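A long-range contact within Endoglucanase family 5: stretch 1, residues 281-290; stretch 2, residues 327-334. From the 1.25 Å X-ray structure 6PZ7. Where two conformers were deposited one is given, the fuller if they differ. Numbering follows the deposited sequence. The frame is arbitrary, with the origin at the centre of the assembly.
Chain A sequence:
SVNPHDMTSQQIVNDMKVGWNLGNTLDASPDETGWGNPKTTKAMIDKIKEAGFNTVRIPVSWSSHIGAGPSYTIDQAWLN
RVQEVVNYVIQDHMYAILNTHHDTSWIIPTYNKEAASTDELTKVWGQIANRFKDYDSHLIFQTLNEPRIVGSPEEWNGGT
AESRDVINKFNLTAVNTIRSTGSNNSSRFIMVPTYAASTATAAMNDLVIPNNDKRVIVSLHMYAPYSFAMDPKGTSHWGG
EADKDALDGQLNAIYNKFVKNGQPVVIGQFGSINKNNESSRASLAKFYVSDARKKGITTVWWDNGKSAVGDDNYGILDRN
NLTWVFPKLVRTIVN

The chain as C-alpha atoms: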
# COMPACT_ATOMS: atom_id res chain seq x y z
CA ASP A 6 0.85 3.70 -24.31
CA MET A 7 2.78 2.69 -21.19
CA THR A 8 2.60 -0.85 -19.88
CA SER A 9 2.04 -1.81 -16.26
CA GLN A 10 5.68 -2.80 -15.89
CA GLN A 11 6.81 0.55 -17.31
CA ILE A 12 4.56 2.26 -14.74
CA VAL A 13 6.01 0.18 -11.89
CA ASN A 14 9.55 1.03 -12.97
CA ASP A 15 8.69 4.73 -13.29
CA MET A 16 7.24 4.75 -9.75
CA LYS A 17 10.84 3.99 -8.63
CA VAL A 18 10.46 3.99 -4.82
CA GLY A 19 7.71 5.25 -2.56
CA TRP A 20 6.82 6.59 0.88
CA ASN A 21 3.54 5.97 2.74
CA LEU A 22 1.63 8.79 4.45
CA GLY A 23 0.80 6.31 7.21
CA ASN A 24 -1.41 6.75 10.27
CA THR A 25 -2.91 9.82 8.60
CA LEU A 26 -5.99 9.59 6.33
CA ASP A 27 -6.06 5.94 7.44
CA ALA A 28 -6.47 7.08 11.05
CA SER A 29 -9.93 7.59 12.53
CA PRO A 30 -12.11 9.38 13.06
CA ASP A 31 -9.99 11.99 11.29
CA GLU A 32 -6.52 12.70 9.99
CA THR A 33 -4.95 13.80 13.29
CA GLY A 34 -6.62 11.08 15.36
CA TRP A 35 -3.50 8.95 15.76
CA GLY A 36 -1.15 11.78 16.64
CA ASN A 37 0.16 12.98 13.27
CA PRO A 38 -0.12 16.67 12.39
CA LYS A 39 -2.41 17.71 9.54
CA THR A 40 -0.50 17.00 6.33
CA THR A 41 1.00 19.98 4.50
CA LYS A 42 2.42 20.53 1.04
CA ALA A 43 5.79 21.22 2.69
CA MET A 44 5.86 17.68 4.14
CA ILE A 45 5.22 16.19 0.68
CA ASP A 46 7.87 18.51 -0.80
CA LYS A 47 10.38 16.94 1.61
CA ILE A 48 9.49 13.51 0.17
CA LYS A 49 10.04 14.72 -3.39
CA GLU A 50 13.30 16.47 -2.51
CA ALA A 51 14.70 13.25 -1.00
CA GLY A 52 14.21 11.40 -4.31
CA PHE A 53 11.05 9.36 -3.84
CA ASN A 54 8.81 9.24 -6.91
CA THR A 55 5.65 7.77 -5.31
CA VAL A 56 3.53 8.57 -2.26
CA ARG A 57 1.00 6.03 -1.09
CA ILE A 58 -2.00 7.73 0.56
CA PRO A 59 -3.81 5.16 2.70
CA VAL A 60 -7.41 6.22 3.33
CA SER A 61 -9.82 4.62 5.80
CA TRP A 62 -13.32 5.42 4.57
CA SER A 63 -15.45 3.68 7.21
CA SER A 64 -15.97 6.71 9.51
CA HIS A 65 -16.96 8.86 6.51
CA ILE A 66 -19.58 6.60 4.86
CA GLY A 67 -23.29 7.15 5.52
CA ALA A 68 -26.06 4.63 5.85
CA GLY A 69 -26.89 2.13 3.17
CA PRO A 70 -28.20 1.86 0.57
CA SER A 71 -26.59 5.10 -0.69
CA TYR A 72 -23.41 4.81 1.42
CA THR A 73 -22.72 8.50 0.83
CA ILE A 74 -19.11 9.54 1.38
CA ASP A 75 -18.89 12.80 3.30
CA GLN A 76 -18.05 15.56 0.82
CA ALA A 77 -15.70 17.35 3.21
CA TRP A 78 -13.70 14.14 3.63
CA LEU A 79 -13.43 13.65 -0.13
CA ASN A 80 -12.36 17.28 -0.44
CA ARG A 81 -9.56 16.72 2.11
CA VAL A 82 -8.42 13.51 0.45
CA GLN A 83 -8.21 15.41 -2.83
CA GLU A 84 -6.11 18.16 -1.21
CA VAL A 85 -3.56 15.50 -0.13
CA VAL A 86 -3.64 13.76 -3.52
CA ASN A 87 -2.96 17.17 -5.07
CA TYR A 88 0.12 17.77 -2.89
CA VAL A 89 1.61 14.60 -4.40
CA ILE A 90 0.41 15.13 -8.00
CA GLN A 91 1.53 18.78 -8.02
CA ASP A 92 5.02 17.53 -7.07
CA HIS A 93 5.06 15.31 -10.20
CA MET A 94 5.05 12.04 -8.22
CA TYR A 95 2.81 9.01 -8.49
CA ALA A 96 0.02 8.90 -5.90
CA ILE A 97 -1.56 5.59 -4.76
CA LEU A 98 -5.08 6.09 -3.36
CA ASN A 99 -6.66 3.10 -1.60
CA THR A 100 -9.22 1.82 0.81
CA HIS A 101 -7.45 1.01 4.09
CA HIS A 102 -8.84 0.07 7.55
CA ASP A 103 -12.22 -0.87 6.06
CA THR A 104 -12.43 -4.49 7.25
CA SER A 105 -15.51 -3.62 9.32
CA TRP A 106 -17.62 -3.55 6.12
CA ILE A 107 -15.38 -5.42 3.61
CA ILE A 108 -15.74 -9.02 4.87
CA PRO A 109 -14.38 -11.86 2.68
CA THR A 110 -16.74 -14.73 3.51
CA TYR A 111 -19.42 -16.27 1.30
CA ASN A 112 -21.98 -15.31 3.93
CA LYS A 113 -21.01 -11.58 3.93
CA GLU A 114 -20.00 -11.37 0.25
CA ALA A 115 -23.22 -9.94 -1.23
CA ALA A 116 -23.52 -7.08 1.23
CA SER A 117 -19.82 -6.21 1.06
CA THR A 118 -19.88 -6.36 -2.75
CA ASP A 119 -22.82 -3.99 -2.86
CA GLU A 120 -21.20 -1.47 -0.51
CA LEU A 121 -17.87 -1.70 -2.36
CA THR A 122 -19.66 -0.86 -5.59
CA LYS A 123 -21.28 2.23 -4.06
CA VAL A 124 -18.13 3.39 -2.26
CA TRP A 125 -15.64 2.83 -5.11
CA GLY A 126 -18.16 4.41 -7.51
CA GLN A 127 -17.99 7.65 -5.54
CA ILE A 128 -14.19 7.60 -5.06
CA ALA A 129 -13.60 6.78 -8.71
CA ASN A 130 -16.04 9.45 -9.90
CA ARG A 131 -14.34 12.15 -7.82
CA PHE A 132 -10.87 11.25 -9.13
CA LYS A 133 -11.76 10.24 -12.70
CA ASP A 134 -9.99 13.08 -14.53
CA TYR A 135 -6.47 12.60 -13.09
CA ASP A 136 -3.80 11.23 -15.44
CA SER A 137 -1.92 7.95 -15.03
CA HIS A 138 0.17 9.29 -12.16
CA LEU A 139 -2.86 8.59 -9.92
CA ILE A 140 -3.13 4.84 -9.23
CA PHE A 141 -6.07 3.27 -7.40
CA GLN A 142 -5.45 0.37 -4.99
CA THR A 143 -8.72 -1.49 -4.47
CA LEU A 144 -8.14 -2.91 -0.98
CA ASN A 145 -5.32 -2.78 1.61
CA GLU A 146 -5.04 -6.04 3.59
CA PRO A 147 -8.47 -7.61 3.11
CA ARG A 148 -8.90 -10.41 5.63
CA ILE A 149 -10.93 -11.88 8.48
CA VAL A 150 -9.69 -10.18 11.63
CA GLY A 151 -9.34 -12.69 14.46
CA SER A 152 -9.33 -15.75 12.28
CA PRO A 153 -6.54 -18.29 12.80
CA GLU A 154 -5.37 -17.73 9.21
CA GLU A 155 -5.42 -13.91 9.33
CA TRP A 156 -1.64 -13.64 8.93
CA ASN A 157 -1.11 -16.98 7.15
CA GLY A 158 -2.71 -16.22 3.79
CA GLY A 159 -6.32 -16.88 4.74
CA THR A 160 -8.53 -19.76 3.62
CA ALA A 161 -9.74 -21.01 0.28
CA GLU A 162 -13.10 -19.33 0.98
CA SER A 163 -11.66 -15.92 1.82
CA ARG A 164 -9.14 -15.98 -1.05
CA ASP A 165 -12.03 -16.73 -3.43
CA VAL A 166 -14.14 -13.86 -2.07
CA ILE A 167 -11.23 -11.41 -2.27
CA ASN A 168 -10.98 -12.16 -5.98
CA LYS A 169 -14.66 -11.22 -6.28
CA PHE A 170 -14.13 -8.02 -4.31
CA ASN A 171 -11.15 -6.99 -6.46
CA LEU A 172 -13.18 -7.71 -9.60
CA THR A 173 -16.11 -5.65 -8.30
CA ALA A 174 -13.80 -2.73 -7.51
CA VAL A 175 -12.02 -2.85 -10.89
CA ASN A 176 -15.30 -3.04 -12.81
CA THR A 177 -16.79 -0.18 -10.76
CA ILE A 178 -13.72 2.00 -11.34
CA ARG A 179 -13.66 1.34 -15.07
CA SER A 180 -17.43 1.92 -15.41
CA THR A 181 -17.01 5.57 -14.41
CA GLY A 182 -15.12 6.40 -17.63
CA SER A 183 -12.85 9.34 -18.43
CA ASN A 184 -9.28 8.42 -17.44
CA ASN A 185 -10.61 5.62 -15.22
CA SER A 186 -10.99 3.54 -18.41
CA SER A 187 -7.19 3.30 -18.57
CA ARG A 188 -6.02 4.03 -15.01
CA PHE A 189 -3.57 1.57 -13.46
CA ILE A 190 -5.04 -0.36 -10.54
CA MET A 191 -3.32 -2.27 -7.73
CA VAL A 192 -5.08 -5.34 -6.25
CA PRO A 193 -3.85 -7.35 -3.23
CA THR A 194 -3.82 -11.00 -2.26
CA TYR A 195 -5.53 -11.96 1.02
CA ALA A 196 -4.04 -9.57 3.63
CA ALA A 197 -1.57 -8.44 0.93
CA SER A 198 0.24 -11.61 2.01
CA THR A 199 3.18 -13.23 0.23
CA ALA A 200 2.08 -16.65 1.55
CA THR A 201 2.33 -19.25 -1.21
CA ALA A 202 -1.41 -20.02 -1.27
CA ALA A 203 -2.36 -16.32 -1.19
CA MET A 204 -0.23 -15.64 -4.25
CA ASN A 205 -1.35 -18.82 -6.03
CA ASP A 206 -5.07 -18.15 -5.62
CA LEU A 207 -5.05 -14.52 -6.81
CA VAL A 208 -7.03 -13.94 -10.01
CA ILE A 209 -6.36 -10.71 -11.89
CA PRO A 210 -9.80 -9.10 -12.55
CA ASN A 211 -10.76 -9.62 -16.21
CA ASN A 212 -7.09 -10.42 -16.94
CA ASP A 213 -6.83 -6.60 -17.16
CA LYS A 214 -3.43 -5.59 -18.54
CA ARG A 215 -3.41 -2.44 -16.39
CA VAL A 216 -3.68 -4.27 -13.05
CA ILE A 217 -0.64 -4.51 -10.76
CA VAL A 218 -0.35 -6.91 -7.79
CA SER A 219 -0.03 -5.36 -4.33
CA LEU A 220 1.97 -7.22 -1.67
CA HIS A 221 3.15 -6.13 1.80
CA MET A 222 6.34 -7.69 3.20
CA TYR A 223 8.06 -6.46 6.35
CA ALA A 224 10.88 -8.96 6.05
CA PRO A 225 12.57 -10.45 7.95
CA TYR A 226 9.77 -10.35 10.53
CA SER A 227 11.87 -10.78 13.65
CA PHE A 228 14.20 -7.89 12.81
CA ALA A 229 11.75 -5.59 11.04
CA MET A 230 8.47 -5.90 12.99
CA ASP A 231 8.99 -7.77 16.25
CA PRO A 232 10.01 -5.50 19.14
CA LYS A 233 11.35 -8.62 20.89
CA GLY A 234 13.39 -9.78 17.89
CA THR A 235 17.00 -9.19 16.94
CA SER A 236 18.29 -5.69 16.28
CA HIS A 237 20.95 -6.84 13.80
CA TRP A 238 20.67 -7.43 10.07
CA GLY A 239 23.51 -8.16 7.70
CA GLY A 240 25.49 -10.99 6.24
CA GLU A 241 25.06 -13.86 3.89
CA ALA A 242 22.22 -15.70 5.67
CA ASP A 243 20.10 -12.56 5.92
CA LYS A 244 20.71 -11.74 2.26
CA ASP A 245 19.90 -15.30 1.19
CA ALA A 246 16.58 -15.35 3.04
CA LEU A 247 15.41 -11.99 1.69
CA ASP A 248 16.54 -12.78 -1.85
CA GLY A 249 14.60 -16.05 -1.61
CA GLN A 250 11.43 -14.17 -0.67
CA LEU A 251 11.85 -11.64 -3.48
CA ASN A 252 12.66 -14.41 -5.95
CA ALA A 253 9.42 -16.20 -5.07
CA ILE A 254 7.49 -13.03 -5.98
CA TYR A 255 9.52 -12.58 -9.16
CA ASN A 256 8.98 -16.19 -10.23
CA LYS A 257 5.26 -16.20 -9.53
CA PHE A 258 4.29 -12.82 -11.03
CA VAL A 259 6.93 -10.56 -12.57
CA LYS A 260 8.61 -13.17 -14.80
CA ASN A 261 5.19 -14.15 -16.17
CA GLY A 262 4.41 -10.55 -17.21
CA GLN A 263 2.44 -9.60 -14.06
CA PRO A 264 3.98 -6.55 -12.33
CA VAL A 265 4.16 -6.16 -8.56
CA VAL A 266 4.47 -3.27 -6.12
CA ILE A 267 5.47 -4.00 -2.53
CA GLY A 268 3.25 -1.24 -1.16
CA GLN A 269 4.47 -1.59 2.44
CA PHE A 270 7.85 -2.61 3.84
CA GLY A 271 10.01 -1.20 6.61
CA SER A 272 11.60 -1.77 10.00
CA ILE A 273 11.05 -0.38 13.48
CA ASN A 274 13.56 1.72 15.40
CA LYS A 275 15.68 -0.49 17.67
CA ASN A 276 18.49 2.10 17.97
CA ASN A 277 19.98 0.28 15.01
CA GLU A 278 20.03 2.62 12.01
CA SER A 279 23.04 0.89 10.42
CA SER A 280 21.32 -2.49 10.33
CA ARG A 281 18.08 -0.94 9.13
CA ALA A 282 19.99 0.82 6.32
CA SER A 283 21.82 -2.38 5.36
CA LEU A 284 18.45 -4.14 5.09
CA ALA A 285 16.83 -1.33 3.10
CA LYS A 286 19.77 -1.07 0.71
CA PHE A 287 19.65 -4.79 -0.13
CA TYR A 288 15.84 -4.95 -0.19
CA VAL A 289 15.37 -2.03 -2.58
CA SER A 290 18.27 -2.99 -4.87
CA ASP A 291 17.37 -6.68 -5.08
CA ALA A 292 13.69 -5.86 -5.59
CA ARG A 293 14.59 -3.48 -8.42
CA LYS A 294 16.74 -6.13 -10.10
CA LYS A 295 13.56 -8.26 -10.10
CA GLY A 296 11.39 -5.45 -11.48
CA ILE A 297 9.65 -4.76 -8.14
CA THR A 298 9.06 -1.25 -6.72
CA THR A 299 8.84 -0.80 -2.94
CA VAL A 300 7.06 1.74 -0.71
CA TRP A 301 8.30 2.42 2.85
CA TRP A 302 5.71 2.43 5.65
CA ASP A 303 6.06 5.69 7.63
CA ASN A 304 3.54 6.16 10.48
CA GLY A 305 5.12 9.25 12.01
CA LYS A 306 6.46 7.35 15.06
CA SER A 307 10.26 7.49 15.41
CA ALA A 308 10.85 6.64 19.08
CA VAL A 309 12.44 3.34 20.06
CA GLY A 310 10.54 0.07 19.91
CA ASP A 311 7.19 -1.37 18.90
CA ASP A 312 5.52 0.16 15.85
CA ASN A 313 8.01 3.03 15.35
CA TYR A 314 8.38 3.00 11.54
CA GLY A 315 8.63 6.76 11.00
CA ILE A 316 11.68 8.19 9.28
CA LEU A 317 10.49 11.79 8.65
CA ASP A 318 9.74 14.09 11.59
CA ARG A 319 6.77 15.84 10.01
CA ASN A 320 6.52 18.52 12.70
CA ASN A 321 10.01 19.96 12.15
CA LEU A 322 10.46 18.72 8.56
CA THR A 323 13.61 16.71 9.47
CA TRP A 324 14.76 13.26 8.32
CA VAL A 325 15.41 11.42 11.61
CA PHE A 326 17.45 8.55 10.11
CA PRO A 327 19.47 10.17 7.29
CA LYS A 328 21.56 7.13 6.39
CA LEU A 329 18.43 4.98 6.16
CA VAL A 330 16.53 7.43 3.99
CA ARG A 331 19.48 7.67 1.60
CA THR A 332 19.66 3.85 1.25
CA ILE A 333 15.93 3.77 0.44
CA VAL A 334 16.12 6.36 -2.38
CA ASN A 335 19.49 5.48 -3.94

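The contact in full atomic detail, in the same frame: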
# COMPACT_ATOMS: atom_id res chain seq x y z
N ARG A 281 19.27 -1.27 9.90
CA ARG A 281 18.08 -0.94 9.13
C ARG A 281 18.45 -0.46 7.73
O ARG A 281 17.77 -0.80 6.76
CB ARG A 281 17.27 0.14 9.85
CG ARG A 281 16.70 -0.29 11.21
CD ARG A 281 16.08 0.86 11.97
NE ARG A 281 14.82 1.29 11.36
CZ ARG A 281 14.22 2.45 11.61
NH1 ARG A 281 14.82 3.36 12.37
NH2 ARG A 281 13.03 2.71 11.08
N ALA A 282 19.51 0.34 7.62
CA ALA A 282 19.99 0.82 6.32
C ALA A 282 20.57 -0.31 5.49
O ALA A 282 20.35 -0.36 4.28
CB ALA A 282 21.01 1.94 6.52
N SER A 283 21.31 -1.22 6.11
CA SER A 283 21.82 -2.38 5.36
C SER A 283 20.68 -3.21 4.78
O SER A 283 20.69 -3.60 3.61
CB SER A 283 22.67 -3.25 6.27
OG SER A 283 23.89 -2.63 6.66
N LEU A 284 19.63 -3.41 5.56
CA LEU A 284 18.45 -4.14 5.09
C LEU A 284 17.80 -3.39 3.95
O LEU A 284 17.49 -3.97 2.90
CB LEU A 284 17.45 -4.37 6.24
CG LEU A 284 16.06 -4.84 5.81
CD1 LEU A 284 16.12 -6.18 5.07
CD2 LEU A 284 15.18 -4.97 7.05
N ALA A 285 17.54 -2.09 4.13
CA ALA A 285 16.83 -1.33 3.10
C ALA A 285 17.63 -1.30 1.81
O ALA A 285 17.07 -1.42 0.72
CB ALA A 285 16.55 0.09 3.58
N LYS A 286 18.95 -1.12 1.92
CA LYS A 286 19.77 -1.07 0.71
C LYS A 286 19.61 -2.35 -0.10
O LYS A 286 19.40 -2.32 -1.32
CB LYS A 286 21.23 -0.84 1.08
CG LYS A 286 22.12 -0.70 -0.13
CD LYS A 286 23.57 -0.38 0.29
CE LYS A 286 24.49 -0.28 -0.92
NZ LYS A 286 25.77 0.41 -0.60
N PHE A 287 19.75 -3.51 0.56
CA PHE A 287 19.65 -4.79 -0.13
C PHE A 287 18.23 -5.02 -0.63
O PHE A 287 18.04 -5.46 -1.77
CB PHE A 287 20.10 -5.93 0.77
CG PHE A 287 20.14 -7.25 0.07
CD1 PHE A 287 21.23 -7.60 -0.71
CD2 PHE A 287 19.08 -8.13 0.15
CE1 PHE A 287 21.25 -8.80 -1.39
CE2 PHE A 287 19.12 -9.34 -0.53
CZ PHE A 287 20.19 -9.67 -1.30
N TYR A 288 17.23 -4.71 0.19
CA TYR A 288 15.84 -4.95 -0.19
C TYR A 288 15.50 -4.17 -1.44
O TYR A 288 15.00 -4.73 -2.42
CB TYR A 288 14.95 -4.57 1.00
CG TYR A 288 13.52 -5.03 1.02
CD1 TYR A 288 12.99 -5.58 2.17
CD2 TYR A 288 12.69 -4.88 -0.07
CE1 TYR A 288 11.63 -5.97 2.25
CE2 TYR A 288 11.33 -5.29 -0.03
CZ TYR A 288 10.83 -5.83 1.12
OH TYR A 288 9.48 -6.19 1.11
N VAL A 289 15.75 -2.86 -1.44
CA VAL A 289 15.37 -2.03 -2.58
C VAL A 289 16.16 -2.43 -3.82
O VAL A 289 15.60 -2.52 -4.92
CB VAL A 289 15.50 -0.53 -2.24
CG1 VAL A 289 15.29 0.32 -3.48
CG2 VAL A 289 14.57 -0.15 -1.12
N SER A 290 17.48 -2.68 -3.69
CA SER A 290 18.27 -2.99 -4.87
C SER A 290 17.92 -4.36 -5.43
O SER A 290 17.80 -4.51 -6.66
CB SER A 290 19.76 -2.87 -4.56
OG SER A 290 20.16 -3.81 -3.59
N PRO A 327 19.02 9.71 8.62
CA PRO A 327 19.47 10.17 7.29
C PRO A 327 20.18 9.10 6.50
O PRO A 327 20.08 9.09 5.27
CB PRO A 327 20.38 11.37 7.62
CG PRO A 327 20.83 11.12 9.04
CD PRO A 327 19.64 10.49 9.71
N LYS A 328 20.90 8.19 7.14
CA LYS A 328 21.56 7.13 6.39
C LYS A 328 20.53 6.17 5.81
O LYS A 328 20.62 5.76 4.65
CB LYS A 328 22.50 6.40 7.33
CG LYS A 328 23.22 5.19 6.78
CD LYS A 328 23.98 4.49 7.91
CE LYS A 328 24.71 3.27 7.41
NZ LYS A 328 25.79 2.85 8.41
N LEU A 329 19.50 5.87 6.59
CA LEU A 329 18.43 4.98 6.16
C LEU A 329 17.67 5.58 5.00
O LEU A 329 17.40 4.90 4.01
CB LEU A 329 17.54 4.69 7.37
CG LEU A 329 16.28 3.91 7.14
CD1 LEU A 329 16.51 2.56 6.44
CD2 LEU A 329 15.54 3.70 8.42
N VAL A 330 17.28 6.85 5.09
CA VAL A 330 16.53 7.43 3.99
C VAL A 330 17.35 7.35 2.71
O VAL A 330 16.83 7.00 1.63
CB VAL A 330 16.07 8.87 4.30
CG1 VAL A 330 15.15 9.38 3.16
CG2 VAL A 330 15.34 8.96 5.62
N ARG A 331 18.64 7.68 2.80
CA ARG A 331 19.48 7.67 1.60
C ARG A 331 19.56 6.27 0.99
O ARG A 331 19.54 6.13 -0.25
CB ARG A 331 20.86 8.24 1.91
CG ARG A 331 21.72 8.52 0.69
CD ARG A 331 21.16 9.65 -0.15
NE ARG A 331 22.03 9.87 -1.30
CZ ARG A 331 21.86 10.84 -2.19
NH1 ARG A 331 20.85 11.69 -2.06
NH2 ARG A 331 22.71 10.95 -3.19
N THR A 332 19.66 5.21 1.80
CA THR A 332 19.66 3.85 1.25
C THR A 332 18.34 3.48 0.58
O THR A 332 18.30 2.62 -0.32
CB THR A 332 20.03 2.76 2.28
OG1 THR A 332 19.09 2.67 3.36
CG2 THR A 332 21.40 3.07 2.88
N ILE A 333 17.22 4.04 1.06
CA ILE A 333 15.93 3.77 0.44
C ILE A 333 15.86 4.36 -0.97
O ILE A 333 15.35 3.71 -1.89
CB ILE A 333 14.77 4.22 1.33
CG1 ILE A 333 14.72 3.42 2.65
CG2 ILE A 333 13.43 4.12 0.59
CD1 ILE A 333 13.96 4.09 3.73
N VAL A 334 16.31 5.61 -1.14
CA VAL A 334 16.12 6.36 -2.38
C VAL A 334 17.27 6.23 -3.38
O VAL A 334 17.18 6.78 -4.49
CB VAL A 334 15.88 7.86 -2.09
CG1 VAL A 334 14.64 8.06 -1.26
CG2 VAL A 334 17.11 8.51 -1.45

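The two stretches are helices that run side by side in nearly the same direction, their axes 7° from parallel and 8.0 Å apart at closest approach. That spacing is close for a helix pair, and the first helix presents small residues, Ala-282 and Ala-285, where the two lie close. The backbones come nearest where the CA of Ala-282 lies 4.4 Å from the CA of Leu-329; a second near pair is Lys-286 and Thr-332, with CA atoms 5.0 Å apart.

One group of contacts is apolar. Ala-285 points its methyl toward the other helix, where its CB lies 3.8 Å from CD1 of Leu-329 and 3.9 Å from CG1 of Ile-333, so one short side chain meets two branched ones a helical turn apart. Leu-329 starts out sideways, but with chi1 t and chi2 p its end comes nearer the first helix. There CD1 reaches the backbone as well as the methyl, lying 3.9 Å from CA of Ala-282 and 3.6 Å from O of Arg-281. Ile-333 directs its CA-to-CB bond away, yet its CG1 still reaches Ala-285. One turn beyond Ala-285, Val-289 also points toward the partner helix, and its CG1 packs 3.7 Å from the backbone O of Ile-333.

The polar atoms at the interface make no hydrogen bond across it. Thr-332 points toward the first helix, but its hydroxyl is turned back on its own: OG1 donates to O of Leu-329 at 2.9 Å, the short side chain in the p rotamer being well placed to reach a carbonyl of the preceding turn. With that bond made, the same OG1 can sit against Ala-285 CB at 3.6 Å and near Ala-282 O at 3.4 Å as a packing contact. The carbonyl of Ala-282 is itself engaged, accepting from Lys-286 N at 2.8 Å in the regular helical pattern.

The charged residues contribute through carbon. CD2 of Leu-329 lies over one face of the Arg-281 guanidinium, 3.7 Å from CZ; a planar group can take apolar contact on its face while its edge forms hydrogen bonds, and here NE and NH2 find partners elsewhere in the structure. Lys-328 lays its aliphatic stem beside the small Ala-282, with CG 3.9 Å from Ala-282 CB. Lys-286 offers its CB to CB of Thr-332 at 4.0 Å, then extends away in an all-t chain, which suits an exposed position: its CB joins the packing and the ammonium group remains clear of it.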